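Long-range contact in toxin secretion ATP-binding protein (Vibrio parahaemolyticus RIMD 2210633, PDB 3B79), which probably works as an ABC transporter that exports its substrate across the cell membrane, this chain being its N-terminal peptidase C39-like domain: residues A[57-62]-A[118-123]. Residues are numbered along the deposited sequence; the frame is centred on the assembly and turned at random. Where two conformers were deposited one is given.
Sequences ENRAEL and TGRYFL
In the antiparallel sheet of this peptidase C39-like domain, outermost strand 53-59 pairs with strand 120-126 through Glu57-Phe122, Asn58-Tyr121 and Arg59-Arg120; strand 72-76 flanks the latter strand on its other side. Asn58 and Tyr121 form the hydrogen-bonded pair: Asn58 N donates to Tyr121 O (2.8 Å) and Tyr121 N to Asn58 O, both nearly straight. Past the strand end, Ala60 N still reaches Gly119 O at 3.0 Å, but with an N-H...O angle of only 146° and the donor tilted from the carbonyl plane. Gly119, at a corner of the chain, has a positive phi of 99°, where a CB would press on the preceding carbonyl oxygen.

On the face bearing Asn58 and Tyr121 the contact is made mainly by carbon atoms. Tyr121 CG sits between its backbone N and carbonyl carbon (chi1 74°), and ring atom CE2 meets Asn58 CB at 3.5 Å and Ala60 CB at 3.6 Å. On the face shared by Glu57, Arg59, Arg120 and Phe122, Glu57 CB rests over one face of the Phe122 ring, offset toward the rim, in a CH-pi contact 3.9 Å from the centroid. Phe122 also packs on Pro41 and on Leu44 and Pro45 of helix 44-51. The extended Glu57 runs alongside Arg120, but OE2 and NE form only a long salt bridge of 4.0 Å; a water donates to OE2 and accepts from NE at 2.7 Å. A second water accepts from Arg59 NE and Arg120 NH1, while Thr118 OG1 lies over the centre of one face of the Arg120 guanidinium. Backbone bonds thus carry the pairing; Glu57 may partly offset the charge of Arg120, mostly through water, while the second water bridges Arg120 to the like-charged Arg59.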
loop_
_atom_site.group_PDB
_atom_site.type_symbol
_atom_site.label_atom_id
_atom_site.label_comp_id
_atom_site.label_asym_id
_atom_site.label_seq_id
_atom_site.Cartn_x
_atom_site.Cartn_y
_atom_site.Cartn_z
ATOM N N GLU A 57 10.805 2.385 -0.405
ATOM C CA GLU A 57 10.632 1.239 -1.301
ATOM C C GLU A 57 11.780 0.264 -1.117
ATOM O O GLU A 57 12.952 0.653 -1.017
ATOM C CB GLU A 57 10.583 1.711 -2.765
ATOM C CG GLU A 57 10.056 0.646 -3.683
ATOM C CD GLU A 57 9.880 1.150 -5.093
ATOM O OE1 GLU A 57 10.348 2.277 -5.389
ATOM O OE2 GLU A 57 9.253 0.419 -5.874
ATOM N N ASN A 58 11.427 -1.014 -1.085
ATOM C CA ASN A 58 12.389 -2.114 -0.950
ATOM C C ASN A 58 12.053 -3.252 -1.877
ATOM O O ASN A 58 10.911 -3.355 -2.299
ATOM C CB ASN A 58 12.420 -2.677 0.489
ATOM C CG ASN A 58 12.936 -1.727 1.527
ATOM O OD1 ASN A 58 12.353 -1.616 2.622
ATOM N ND2 ASN A 58 14.040 -1.129 1.289
ATOM N N ARG A 59 12.983 -4.160 -2.139
ATOM C CA ARG A 59 12.690 -5.396 -2.846
ATOM C C ARG A 59 12.703 -6.546 -1.879
ATOM O O ARG A 59 13.630 -6.672 -1.054
ATOM C CB ARG A 59 13.746 -5.667 -3.900
ATOM C CG ARG A 59 13.558 -4.762 -5.124
ATOM C CD ARG A 59 14.397 -5.289 -6.324
ATOM N NE ARG A 59 14.063 -4.614 -7.616
ATOM C CZ ARG A 59 14.616 -3.477 -8.022
ATOM N NH1 ARG A 59 15.574 -2.902 -7.288
ATOM N NH2 ARG A 59 14.278 -2.963 -9.201
ATOM N N ALA A 60 11.694 -7.412 -1.966
ATOM C CA ALA A 60 11.701 -8.691 -1.220
ATOM C C ALA A 60 10.704 -9.622 -1.865
ATOM O O ALA A 60 9.647 -9.168 -2.364
ATOM C CB ALA A 60 11.267 -8.493 0.242
ATOM N N GLU A 61 10.983 -10.920 -1.851
ATOM C CA GLU A 61 9.953 -11.878 -2.255
ATOM C C GLU A 61 8.826 -11.824 -1.213
ATOM O O GLU A 61 9.078 -11.615 -0.030
ATOM C CB GLU A 61 10.520 -13.307 -2.336
ATOM C CG GLU A 61 11.648 -13.493 -3.326
ATOM C CD GLU A 61 12.249 -14.898 -3.356
ATOM O OE1 GLU A 61 11.872 -15.778 -2.562
ATOM O OE2 GLU A 61 13.136 -15.114 -4.214
ATOM N N LEU A 62 7.591 -12.074 -1.647
ATOM C CA LEU A 62 6.387 -11.866 -0.806
ATOM C C LEU A 62 6.506 -12.578 0.543
ATOM O O LEU A 62 6.169 -12.025 1.586
ATOM C CB LEU A 62 5.144 -12.355 -1.581
ATOM C CG LEU A 62 3.815 -12.093 -0.839
ATOM C CD1 LEU A 62 3.529 -10.614 -0.715
ATOM C CD2 LEU A 62 2.690 -12.802 -1.635
ATOM N N THR A 118 5.025 -7.639 -7.705
ATOM C CA THR A 118 6.197 -7.349 -8.537
ATOM C C THR A 118 7.519 -7.663 -7.871
ATOM O O THR A 118 8.555 -7.652 -8.552
ATOM C CB THR A 118 6.260 -5.847 -8.865
ATOM O OG1 THR A 118 6.412 -5.096 -7.642
ATOM C CG2 THR A 118 5.045 -5.396 -9.664
ATOM N N GLY A 119 7.543 -7.869 -6.552
ATOM C CA GLY A 119 8.813 -7.971 -5.838
ATOM C C GLY A 119 9.225 -6.690 -5.141
ATOM O O GLY A 119 10.264 -6.660 -4.475
ATOM N N ARG A 120 8.460 -5.611 -5.334
ATOM C CA ARG A 120 8.762 -4.313 -4.720
ATOM C C ARG A 120 7.640 -3.924 -3.765
ATOM O O ARG A 120 6.450 -4.093 -4.092
ATOM C CB ARG A 120 8.902 -3.242 -5.800
ATOM C CG ARG A 120 10.061 -3.524 -6.753
ATOM C CD ARG A 120 10.198 -2.454 -7.854
ATOM N NE ARG A 120 9.052 -2.315 -8.761
ATOM C CZ ARG A 120 8.669 -3.107 -9.760
ATOM N NH1 ARG A 120 9.322 -4.250 -10.077
ATOM N NH2 ARG A 120 7.589 -2.700 -10.457
ATOM N N TYR A 121 7.997 -3.389 -2.598
ATOM C CA TYR A 121 6.981 -2.950 -1.629
ATOM C C TYR A 121 7.492 -1.714 -0.902
ATOM O O TYR A 121 8.685 -1.404 -0.975
ATOM C CB TYR A 121 6.669 -4.097 -0.618
ATOM C CG TYR A 121 7.796 -4.296 0.382
ATOM C CD1 TYR A 121 7.718 -3.716 1.642
ATOM C CD2 TYR A 121 8.939 -5.068 0.055
ATOM C CE1 TYR A 121 8.794 -3.857 2.530
ATOM C CE2 TYR A 121 9.987 -5.208 0.948
ATOM C CZ TYR A 121 9.888 -4.605 2.158
ATOM O OH TYR A 121 10.944 -4.724 3.038
ATOM N N PHE A 122 6.591 -1.012 -0.207
ATOM C CA PHE A 122 6.965 0.092 0.679
ATOM C C PHE A 122 6.772 -0.298 2.107
ATOM O O PHE A 122 5.684 -0.764 2.521
ATOM C CB PHE A 122 6.163 1.361 0.407
ATOM C CG PHE A 122 6.532 2.002 -0.899
ATOM C CD1 PHE A 122 7.392 3.107 -0.892
ATOM C CD2 PHE A 122 6.010 1.560 -2.122
ATOM C CE1 PHE A 122 7.750 3.719 -2.079
ATOM C CE2 PHE A 122 6.383 2.207 -3.317
ATOM C CZ PHE A 122 7.255 3.267 -3.267
ATOM N N LEU A 123 7.840 -0.076 2.878
ATOM C CA LEU A 123 7.817 -0.096 4.339
ATOM C C LEU A 123 7.320 1.247 4.838
ATOM O O LEU A 123 7.937 2.269 4.506
ATOM C CB LEU A 123 9.255 -0.273 4.861
ATOM C CG LEU A 123 9.449 0.004 6.363
ATOM C CD1 LEU A 123 8.727 -1.028 7.239
ATOM C CD2 LEU A 123 10.916 0.061 6.763
HETATM O O HOH W 1 8.281 0.277 -8.294
HETATM O O HOH W 2 11.836 -5.742 -9.008
#